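Local atomic coordinates of polyhedrin (PDB entry 5A9A), a protein that packs into the microcrystalline occlusion bodies (polyhedra) of an insect cypovirus, which probably shelter the embedded virus particles, and binds UTP in the crystal. Residues C115-V123 / A139-M150; E211-Q219 / Y225-C234. All coordinates share one frame; numbering follows the deposited sequence.

Contact 1: C115-V123 / A139-M150; sequences CWENVRVEV and AWGPRCYKGSQM
Arg-120 lays the root of its side chain on the indole of Trp-140: CB stands 3.4 Å above the centre of the six-membered ring, almost exactly on the ring normal, a CH-pi contact. A bend at chi2 (-69°) then carries the chain across the ring, so that Arg-120 CD rests 3.8 Å from Cys-144 SG. Beyond it, Lys-146 CD covers one face of the guanidinium. CB of Glu-122 meets the Trp-140 indole at its edge, in the ring plane. Val-121 O lies at the edge of the Tyr-145 ring, near its plane, with Val-121 CB and Tyr-145 CB 4.0 Å apart; Val-123 CG2 lies alongside at CE1. At the other end, Gly-147 slots in beside Trp-116, its CA 3.2 Å from Trp-116 O in a CA-H...O contact. A water fills the gap between the segments here, accepting from Gly-147 N and lying within hydrogen-bonding distance of Trp-116 O and Val-119 O. Met-150 SD lies 4.0 Å from Trp-116 CZ3, an oblique Met-aromatic contact. Val-121 and Tyr-145 form an antiparallel hydrogen-bonded pair, which places the short, weakly bonded strand 145-146 outermost, within this chain, in the sheet of 57-62, 170-176 and 120-124. Glu-122 OE2 takes the N-H of Gly-141 on its syn lone pair at 2.7 Å and accepts from a water bound to Arg-143 N, tying down the turn 141-144. Trp-140 NE1 bonds to Asn-197 of the second subunit. Arg-120 NH1 donates in the guanidinium plane to Glu-117 O and Val-119 O, leaving its aliphatic part to pack. Gly-141 N, the water and Asn-130, which holds OE1, would stabilise a negative charge on buried Glu-122, whereas the nearby carboxylate of Glu-124 would probably oppose it and could raise its pKa.

Contact 2: E211-Q219 / Y225-C234; sequences EGDLIDYMQ and YIDSAAVVDC
Extended from its first torsion onward (chi1 -172°), Glu-211 reaches from the start of helix 211-221 to Tyr-225 and Ser-228; Tyr-225, with CG likewise opposite its backbone N (chi1 -177°), brings its hydroxyl to it. The tyrosine OH donates to Glu-211 OE2 at 2.6 Å, arriving on the anti side somewhat out of the carboxylate plane, and the carboxylate stands nearly perpendicular to the phenol ring. Ser-228 supplies two more donors, both to syn lone pairs: its N to OE2 and its OG, 2.7 Å away, to Glu-211 OE1. Three bonds thus fix the rotation of the carboxylate. The turn carrying Ser-228 is itself braced: Asp-227 OD1 accepts from Ala-229 N, an Asx turn, and also, from the opposite face of its plane, from Val-231 N. Along the ring from the hydroxyl, Leu-214 CD2 flanks Tyr-225 near CE1, and Met-218 CB lies against its CB. Ile-215 CG1 lies 3.6 Å from Tyr-225 CE2. Near the far end of the segment Gln-219 NE2 donates to Asp-233 O at 2.8 Å, coming from above the carbonyl plane, and its CG packs on Cys-234 CB. Asp-233 and Cys-234 both face Tyr-225, a classic beta bulge in the hairpin. The helix passes strand 232-234 at 54°, their axes 8.2 Å apart; Leu-214 and Met-218 also rest on strand 105-111, while Tyr-225 meets Phe-159 of strand 157-163, so helix and hairpin together lie against the six-stranded sheet.

Contact 1 closes before contact 2 opens along the chain, and their centres lie about 23 Å apart, with nearest atoms about 7 Å from each other and no touch. Contact 1 belongs to the four-stranded antiparallel sheet, through strands 120-124 and 145-146; contact 2 joins helix 211-221 to the small two-stranded hairpin. Between them stands the six-stranded sheet: strands 105-111 and 157-163 touch residues of both contacts, Val-121 and Tyr-145 in contact 1 and Tyr-225 in contact 2. Trp-140 of contact 1 meets the second subunit, and the face of helix 211-221 turned from the hairpin, with Tyr-217, packs on the third, so both parts of the fold lie at subunit interfaces of the three-chain assembly.

Contact 1: C115-V123 / A139-M150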
loop_
_atom_site.group_PDB
_atom_site.type_symbol
_atom_site.label_atom_id
_atom_site.label_comp_id
_atom_site.label_asym_id
_atom_site.label_seq_id
_atom_site.Cartn_x
_atom_site.Cartn_y
_atom_site.Cartn_z
ATOM N N CYS A 115 18.563 -9.122 -7.616
ATOM C CA CYS A 115 19.881 -8.641 -7.219
ATOM C C CYS A 115 20.150 -9.068 -5.782
ATOM O O CYS A 115 19.852 -8.335 -4.838
ATOM C CB CYS A 115 19.960 -7.118 -7.334
ATOM S SG CYS A 115 21.598 -6.436 -6.971
ATOM N N TRP A 116 20.718 -10.259 -5.627
ATOM C CA TRP A 116 20.872 -10.871 -4.316
ATOM C C TRP A 116 21.719 -10.014 -3.385
ATOM O O TRP A 116 21.510 -10.010 -2.174
ATOM C CB TRP A 116 21.468 -12.271 -4.473
ATOM C CG TRP A 116 20.578 -13.161 -5.272
ATOM C CD1 TRP A 116 20.799 -13.634 -6.533
ATOM C CD2 TRP A 116 19.298 -13.661 -4.872
ATOM N NE1 TRP A 116 19.737 -14.407 -6.938
ATOM C CE2 TRP A 116 18.801 -14.437 -5.936
ATOM C CE3 TRP A 116 18.525 -13.528 -3.713
ATOM C CZ2 TRP A 116 17.568 -15.090 -5.875
ATOM C CZ3 TRP A 116 17.297 -14.166 -3.655
ATOM C CH2 TRP A 116 16.831 -14.942 -4.729
ATOM N N GLU A 117 22.666 -9.282 -3.961
ATOM C CA GLU A 117 23.496 -8.356 -3.201
ATOM C C GLU A 117 22.661 -7.300 -2.474
ATOM O O GLU A 117 23.029 -6.845 -1.390
ATOM C CB GLU A 117 24.495 -7.677 -4.142
ATOM C CG GLU A 117 24.960 -6.305 -3.693
ATOM C CD GLU A 117 25.897 -5.659 -4.698
ATOM O OE1 GLU A 117 26.019 -6.185 -5.825
ATOM O OE2 GLU A 117 26.505 -4.621 -4.362
ATOM N N ASN A 118 21.538 -6.912 -3.069
ATOM C CA ASN A 118 20.716 -5.835 -2.523
ATOM C C ASN A 118 19.479 -6.323 -1.777
ATOM O O ASN A 118 18.666 -5.520 -1.315
ATOM C CB ASN A 118 20.303 -4.872 -3.639
ATOM C CG ASN A 118 21.411 -3.905 -4.011
ATOM O OD1 ASN A 118 22.544 -4.039 -3.551
ATOM N ND2 ASN A 118 21.088 -2.926 -4.846
ATOM N N VAL A 119 19.336 -7.639 -1.664
ATOM C CA VAL A 119 18.240 -8.219 -0.901
ATOM C C VAL A 119 18.394 -7.907 0.587
ATOM O O VAL A 119 19.494 -7.977 1.142
ATOM C CB VAL A 119 18.170 -9.750 -1.100
ATOM C CG1 VAL A 119 17.294 -10.399 -0.033
ATOM C CG2 VAL A 119 17.657 -10.079 -2.492
ATOM N N ARG A 120 17.283 -7.550 1.222
ATOM C CA ARG A 120 17.252 -7.340 2.662
ATOM C C ARG A 120 16.037 -8.046 3.245
ATOM O O ARG A 120 14.915 -7.834 2.790
ATOM C CB ARG A 120 17.167 -5.849 3.000
ATOM C CG ARG A 120 18.289 -4.987 2.437
ATOM C CD ARG A 120 19.630 -5.273 3.094
ATOM N NE ARG A 120 20.653 -4.325 2.656
ATOM C CZ ARG A 120 21.483 -4.527 1.635
ATOM N NH1 ARG A 120 21.431 -5.656 0.938
ATOM N NH2 ARG A 120 22.374 -3.599 1.314
ATOM N N VAL A 121 16.270 -8.895 4.240
ATOM C CA VAL A 121 15.191 -9.501 5.009
ATOM C C VAL A 121 15.509 -9.306 6.481
ATOM O O VAL A 121 16.524 -9.793 6.976
ATOM C CB VAL A 121 15.033 -11.002 4.715
ATOM C CG1 VAL A 121 13.961 -11.607 5.613
ATOM C CG2 VAL A 121 14.693 -11.229 3.248
ATOM N N GLU A 122 14.642 -8.586 7.182
ATOM C CA GLU A 122 14.942 -8.205 8.553
ATOM C C GLU A 122 13.821 -8.576 9.511
ATOM O O GLU A 122 12.656 -8.244 9.289
ATOM C CB GLU A 122 15.222 -6.703 8.624
ATOM C CG GLU A 122 15.833 -6.253 9.942
ATOM C CD GLU A 122 16.522 -4.903 9.832
ATOM O OE1 GLU A 122 15.819 -3.886 9.648
ATOM O OE2 GLU A 122 17.769 -4.860 9.928
ATOM N N VAL A 123 14.186 -9.283 10.573
ATOM C CA VAL A 123 13.252 -9.585 11.646
ATOM C C VAL A 123 13.263 -8.411 12.612
ATOM O O VAL A 123 14.238 -8.190 13.330
ATOM C CB VAL A 123 13.640 -10.879 12.380
ATOM C CG1 VAL A 123 12.616 -11.207 13.455
ATOM C CG2 VAL A 123 13.763 -12.026 11.389
ATOM N N ALA A 139 16.931 2.257 8.031
ATOM C CA ALA A 139 16.236 1.452 7.035
ATOM C C ALA A 139 16.522 -0.021 7.292
ATOM O O ALA A 139 15.606 -0.843 7.356
ATOM C CB ALA A 139 16.683 1.840 5.634
ATOM N N TRP A 140 17.803 -0.345 7.443
ATOM C CA TRP A 140 18.223 -1.708 7.741
ATOM C C TRP A 140 19.330 -1.692 8.790
ATOM O O TRP A 140 20.078 -0.721 8.894
ATOM C CB TRP A 140 18.710 -2.399 6.466
ATOM C CG TRP A 140 17.736 -2.289 5.337
ATOM C CD1 TRP A 140 17.812 -1.443 4.267
ATOM C CD2 TRP A 140 16.531 -3.045 5.168
ATOM N NE1 TRP A 140 16.727 -1.629 3.441
ATOM C CE2 TRP A 140 15.925 -2.606 3.972
ATOM C CE3 TRP A 140 15.903 -4.050 5.913
ATOM C CZ2 TRP A 140 14.720 -3.134 3.506
ATOM C CZ3 TRP A 140 14.707 -4.576 5.448
ATOM C CH2 TRP A 140 14.129 -4.117 4.253
ATOM N N GLY A 141 19.431 -2.770 9.561
ATOM C CA GLY A 141 20.378 -2.832 10.663
ATOM C C GLY A 141 21.432 -3.912 10.497
ATOM O O GLY A 141 21.459 -4.619 9.487
ATOM N N PRO A 142 22.307 -4.052 11.503
ATOM C CA PRO A 142 23.428 -5.000 11.483
ATOM C C PRO A 142 23.008 -6.467 11.619
ATOM O O PRO A 142 23.839 -7.350 11.405
ATOM C CB PRO A 142 24.271 -4.572 12.690
ATOM C CG PRO A 142 23.324 -3.876 13.597
ATOM C CD PRO A 142 22.298 -3.225 12.722
ATOM N N ARG A 143 21.749 -6.719 11.966
ATOM C CA ARG A 143 21.252 -8.086 12.115
ATOM C C ARG A 143 20.395 -8.496 10.919
ATOM O O ARG A 143 19.745 -9.541 10.933
ATOM C CB ARG A 143 20.442 -8.217 13.406
ATOM C CG ARG A 143 21.257 -7.967 14.663
ATOM C CD ARG A 143 20.372 -7.676 15.867
ATOM N NE ARG A 143 20.183 -8.852 16.716
ATOM C CZ ARG A 143 19.088 -9.609 16.729
ATOM N NH1 ARG A 143 18.058 -9.329 15.939
ATOM N NH2 ARG A 143 19.022 -10.655 17.544
ATOM N N CYS A 144 20.402 -7.661 9.887
ATOM C CA CYS A 144 19.634 -7.915 8.676
ATOM C C CYS A 144 20.145 -9.145 7.929
ATOM O O CYS A 144 21.352 -9.352 7.824
ATOM C CB CYS A 144 19.721 -6.689 7.762
ATOM S SG CYS A 144 18.556 -6.684 6.401
ATOM N N TYR A 145 19.225 -9.962 7.417
ATOM C CA TYR A 145 19.590 -11.068 6.535
ATOM C C TYR A 145 19.917 -10.527 5.147
ATOM O O TYR A 145 19.263 -9.599 4.670
ATOM C CB TYR A 145 18.446 -12.080 6.410
ATOM C CG TYR A 145 18.199 -12.933 7.635
ATOM C CD1 TYR A 145 17.453 -12.454 8.706
ATOM C CD2 TYR A 145 18.684 -14.236 7.707
ATOM C CE1 TYR A 145 17.216 -13.242 9.823
ATOM C CE2 TYR A 145 18.453 -15.027 8.818
ATOM C CZ TYR A 145 17.716 -14.528 9.870
ATOM O OH TYR A 145 17.478 -15.315 10.974
ATOM N N LYS A 146 20.919 -11.115 4.498
ATOM C CA LYS A 146 21.305 -10.705 3.151
ATOM C C LYS A 146 21.097 -11.851 2.160
ATOM O O LYS A 146 20.862 -12.992 2.555
ATOM C CB LYS A 146 22.768 -10.249 3.128
ATOM C CG LYS A 146 23.130 -9.239 4.215
ATOM C CD LYS A 146 22.497 -7.874 3.966
ATOM C CE LYS A 146 22.606 -6.981 5.197
ATOM N NZ LYS A 146 24.017 -6.758 5.631
ATOM N N GLY A 147 21.191 -11.535 0.873
ATOM C CA GLY A 147 20.964 -12.506 -0.182
ATOM C C GLY A 147 21.831 -13.749 -0.088
ATOM O O GLY A 147 21.376 -14.854 -0.390
ATOM N N SER A 148 23.080 -13.574 0.330
ATOM C CA SER A 148 24.028 -14.682 0.382
ATOM C C SER A 148 23.737 -15.603 1.560
ATOM O O SER A 148 24.366 -16.651 1.708
ATOM C CB SER A 148 25.460 -14.155 0.477
ATOM O OG SER A 148 25.639 -13.371 1.644
ATOM N N GLN A 149 22.780 -15.209 2.392
ATOM C CA GLN A 149 22.414 -15.993 3.562
ATOM C C GLN A 149 21.218 -16.885 3.249
ATOM O O GLN A 149 20.860 -17.760 4.036
ATOM C CB GLN A 149 22.088 -15.069 4.730
ATOM C CG GLN A 149 22.573 -15.583 6.070
ATOM C CD GLN A 149 22.323 -14.605 7.194
ATOM O OE1 GLN A 149 22.463 -13.396 7.021
ATOM N NE2 GLN A 149 21.947 -15.123 8.355
ATOM N N MET A 150 20.601 -16.650 2.096
ATOM C CA MET A 150 19.513 -17.491 1.629
ATOM C C MET A 150 20.107 -18.688 0.902
ATOM O O MET A 150 20.992 -18.538 0.061
ATOM C CB MET A 150 18.592 -16.709 0.695
ATOM C CG MET A 150 18.107 -15.390 1.277
ATOM S SD MET A 150 16.823 -14.608 0.282
ATOM C CE MET A 150 15.525 -15.844 0.361
HETATM O O HOH W 1 21.875 -8.946 0.362
HETATM O O HOH W 2 19.225 -5.402 12.327
HETATM O O HOH W 3 16.820 -9.953 11.118
#

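Contact 2: E211-Q219 / Y225-C234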
loop_
_atom_site.group_PDB
_atom_site.type_symbol
_atom_site.label_atom_id
_atom_site.label_comp_id
_atom_site.label_asym_id
_atom_site.label_seq_id
_atom_site.Cartn_x
_atom_site.Cartn_y
_atom_site.Cartn_z
ATOM N N GLU A 211 3.019 -30.296 5.269
ATOM C CA GLU A 211 4.154 -30.026 4.390
ATOM C C GLU A 211 4.024 -30.714 3.034
ATOM O O GLU A 211 4.601 -30.259 2.048
ATOM C CB GLU A 211 5.476 -30.420 5.050
ATOM C CG GLU A 211 6.682 -29.971 4.239
ATOM C CD GLU A 211 8.004 -30.192 4.951
ATOM O OE1 GLU A 211 8.073 -31.073 5.834
ATOM O OE2 GLU A 211 8.972 -29.477 4.624
ATOM N N GLY A 212 3.272 -31.808 2.981
ATOM C CA GLY A 212 3.016 -32.480 1.720
ATOM C C GLY A 212 2.248 -31.577 0.777
ATOM O O GLY A 212 2.593 -31.450 -0.399
ATOM N N ASP A 213 1.200 -30.945 1.297
ATOM C CA ASP A 213 0.402 -30.006 0.523
ATOM C C ASP A 213 1.238 -28.791 0.120
ATOM O O ASP A 213 1.053 -28.221 -0.957
ATOM C CB ASP A 213 -0.814 -29.553 1.335
ATOM C CG ASP A 213 -1.807 -30.680 1.578
ATOM O OD1 ASP A 213 -1.482 -31.840 1.250
ATOM O OD2 ASP A 213 -2.908 -30.411 2.104
ATOM N N LEU A 214 2.156 -28.395 0.996
ATOM C CA LEU A 214 3.016 -27.247 0.733
ATOM C C LEU A 214 4.013 -27.549 -0.383
ATOM O O LEU A 214 4.191 -26.746 -1.299
ATOM C CB LEU A 214 3.758 -26.832 2.005
ATOM C CG LEU A 214 4.770 -25.694 1.856
ATOM C CD1 LEU A 214 4.126 -24.465 1.224
ATOM C CD2 LEU A 214 5.370 -25.348 3.207
ATOM N N ILE A 215 4.661 -28.707 -0.307
ATOM C CA ILE A 215 5.598 -29.115 -1.350
ATOM C C ILE A 215 4.881 -29.144 -2.693
ATOM O O ILE A 215 5.415 -28.695 -3.707
ATOM C CB ILE A 215 6.199 -30.506 -1.072
ATOM C CG1 ILE A 215 7.074 -30.474 0.182
ATOM C CG2 ILE A 215 7.033 -30.969 -2.253
ATOM C CD1 ILE A 215 7.548 -31.846 0.630
ATOM N N ASP A 216 3.664 -29.675 -2.687
ATOM C CA ASP A 216 2.844 -29.739 -3.894
ATOM C C ASP A 216 2.612 -28.342 -4.479
ATOM O O ASP A 216 2.731 -28.138 -5.690
ATOM C CB ASP A 216 1.507 -30.419 -3.577
ATOM C CG ASP A 216 0.698 -30.734 -4.819
ATOM O OD1 ASP A 216 -0.029 -29.842 -5.302
ATOM O OD2 ASP A 216 0.778 -31.882 -5.307
ATOM N N TYR A 217 2.283 -27.384 -3.616
ATOM C CA TYR A 217 2.052 -26.003 -4.045
ATOM C C TYR A 217 3.308 -25.395 -4.663
ATOM O O TYR A 217 3.263 -24.802 -5.739
ATOM C CB TYR A 217 1.602 -25.150 -2.857
ATOM C CG TYR A 217 1.331 -23.694 -3.193
ATOM C CD1 TYR A 217 0.073 -23.280 -3.615
ATOM C CD2 TYR A 217 2.327 -22.732 -3.066
ATOM C CE1 TYR A 217 -0.182 -21.953 -3.914
ATOM C CE2 TYR A 217 2.083 -21.404 -3.365
ATOM C CZ TYR A 217 0.827 -21.020 -3.787
ATOM O OH TYR A 217 0.575 -19.699 -4.084
ATOM N N MET A 218 4.432 -25.543 -3.972
ATOM C CA MET A 218 5.681 -24.948 -4.428
ATOM C C MET A 218 6.103 -25.541 -5.775
ATOM O O MET A 218 6.600 -24.834 -6.652
ATOM C CB MET A 218 6.774 -25.142 -3.376
ATOM C CG MET A 218 6.439 -24.500 -2.031
ATOM S SD MET A 218 6.146 -22.719 -2.143
ATOM C CE MET A 218 7.821 -22.118 -2.385
ATOM N N GLN A 219 5.890 -26.840 -5.939
ATOM C CA GLN A 219 6.199 -27.507 -7.197
ATOM C C GLN A 219 5.218 -27.116 -8.305
ATOM O O GLN A 219 5.600 -27.010 -9.472
ATOM C CB GLN A 219 6.233 -29.026 -6.998
ATOM C CG GLN A 219 7.404 -29.474 -6.134
ATOM C CD GLN A 219 7.512 -30.977 -5.985
ATOM O OE1 GLN A 219 6.513 -31.694 -6.027
ATOM N NE2 GLN A 219 8.736 -31.462 -5.806
ATOM N N TYR A 225 11.831 -24.615 -2.962
ATOM C CA TYR A 225 11.464 -25.055 -1.628
ATOM C C TYR A 225 12.435 -26.101 -1.114
ATOM O O TYR A 225 12.800 -27.025 -1.832
ATOM C CB TYR A 225 10.049 -25.636 -1.620
ATOM C CG TYR A 225 9.595 -26.049 -0.240
ATOM C CD1 TYR A 225 9.200 -25.097 0.693
ATOM C CD2 TYR A 225 9.567 -27.385 0.134
ATOM C CE1 TYR A 225 8.794 -25.465 1.960
ATOM C CE2 TYR A 225 9.158 -27.764 1.400
ATOM C CZ TYR A 225 8.772 -26.800 2.308
ATOM O OH TYR A 225 8.363 -27.171 3.567
ATOM N N ILE A 226 12.846 -25.939 0.139
ATOM C CA ILE A 226 13.659 -26.926 0.828
ATOM C C ILE A 226 12.833 -27.438 1.997
ATOM O O ILE A 226 12.392 -26.655 2.837
ATOM C CB ILE A 226 14.972 -26.305 1.338
ATOM C CG1 ILE A 226 15.618 -25.461 0.235
ATOM C CG2 ILE A 226 15.919 -27.392 1.823
ATOM C CD1 ILE A 226 16.995 -24.937 0.584
ATOM N N ASP A 227 12.602 -28.746 2.049
ATOM C CA ASP A 227 11.683 -29.296 3.037
ATOM C C ASP A 227 12.329 -29.422 4.410
ATOM O O ASP A 227 13.502 -29.098 4.590
ATOM C CB ASP A 227 11.116 -30.644 2.574
ATOM C CG ASP A 227 12.184 -31.711 2.404
ATOM O OD1 ASP A 227 13.127 -31.765 3.224
ATOM O OD2 ASP A 227 12.062 -32.513 1.454
ATOM N N SER A 228 11.549 -29.894 5.376
ATOM C CA SER A 228 11.984 -29.951 6.768
ATOM C C SER A 228 13.189 -30.867 6.979
ATOM O O SER A 228 13.845 -30.805 8.019
ATOM C CB SER A 228 10.826 -30.404 7.660
ATOM O OG SER A 228 10.282 -31.634 7.207
ATOM N N ALA A 229 13.469 -31.718 5.997
ATOM C CA ALA A 229 14.624 -32.609 6.068
ATOM C C ALA A 229 15.806 -32.018 5.302
ATOM O O ALA A 229 16.803 -32.699 5.055
ATOM C CB ALA A 229 14.267 -33.978 5.522
ATOM N N ALA A 230 15.680 -30.747 4.933
ATOM C CA ALA A 230 16.738 -30.024 4.231
ATOM C C ALA A 230 16.969 -30.537 2.810
ATOM O O ALA A 230 18.055 -30.364 2.258
ATOM C CB ALA A 230 18.037 -30.077 5.027
ATOM N N VAL A 231 15.954 -31.163 2.218
ATOM C CA VAL A 231 16.054 -31.609 0.833
ATOM C C VAL A 231 15.408 -30.596 -0.104
ATOM O O VAL A 231 14.289 -30.143 0.132
ATOM C CB VAL A 231 15.374 -32.974 0.613
ATOM C CG1 VAL A 231 15.528 -33.408 -0.840
ATOM C CG2 VAL A 231 15.959 -34.021 1.546
ATOM N N VAL A 232 16.120 -30.242 -1.167
ATOM C CA VAL A 232 15.580 -29.348 -2.182
ATOM C C VAL A 232 14.573 -30.107 -3.041
ATOM O O VAL A 232 14.949 -30.984 -3.818
ATOM C CB VAL A 232 16.690 -28.790 -3.090
ATOM C CG1 VAL A 232 16.103 -27.832 -4.118
ATOM C CG2 VAL A 232 17.760 -28.091 -2.259
ATOM N N ASP A 233 13.297 -29.764 -2.899
ATOM C CA ASP A 233 12.233 -30.452 -3.625
ATOM C C ASP A 233 11.830 -29.686 -4.881
ATOM O O ASP A 233 11.308 -30.265 -5.831
ATOM C CB ASP A 233 11.016 -30.644 -2.718
ATOM C CG ASP A 233 11.295 -31.588 -1.565
ATOM O OD1 ASP A 233 11.961 -32.619 -1.791
ATOM O OD2 ASP A 233 10.858 -31.294 -0.434
ATOM N N CYS A 234 12.073 -28.381 -4.875
ATOM C CA CYS A 234 11.799 -27.539 -6.031
ATOM C C CYS A 234 12.853 -26.446 -6.100
ATOM O O CYS A 234 13.214 -25.872 -5.076
ATOM C CB CYS A 234 10.402 -26.925 -5.925
ATOM S SG CYS A 234 9.883 -25.999 -7.383
#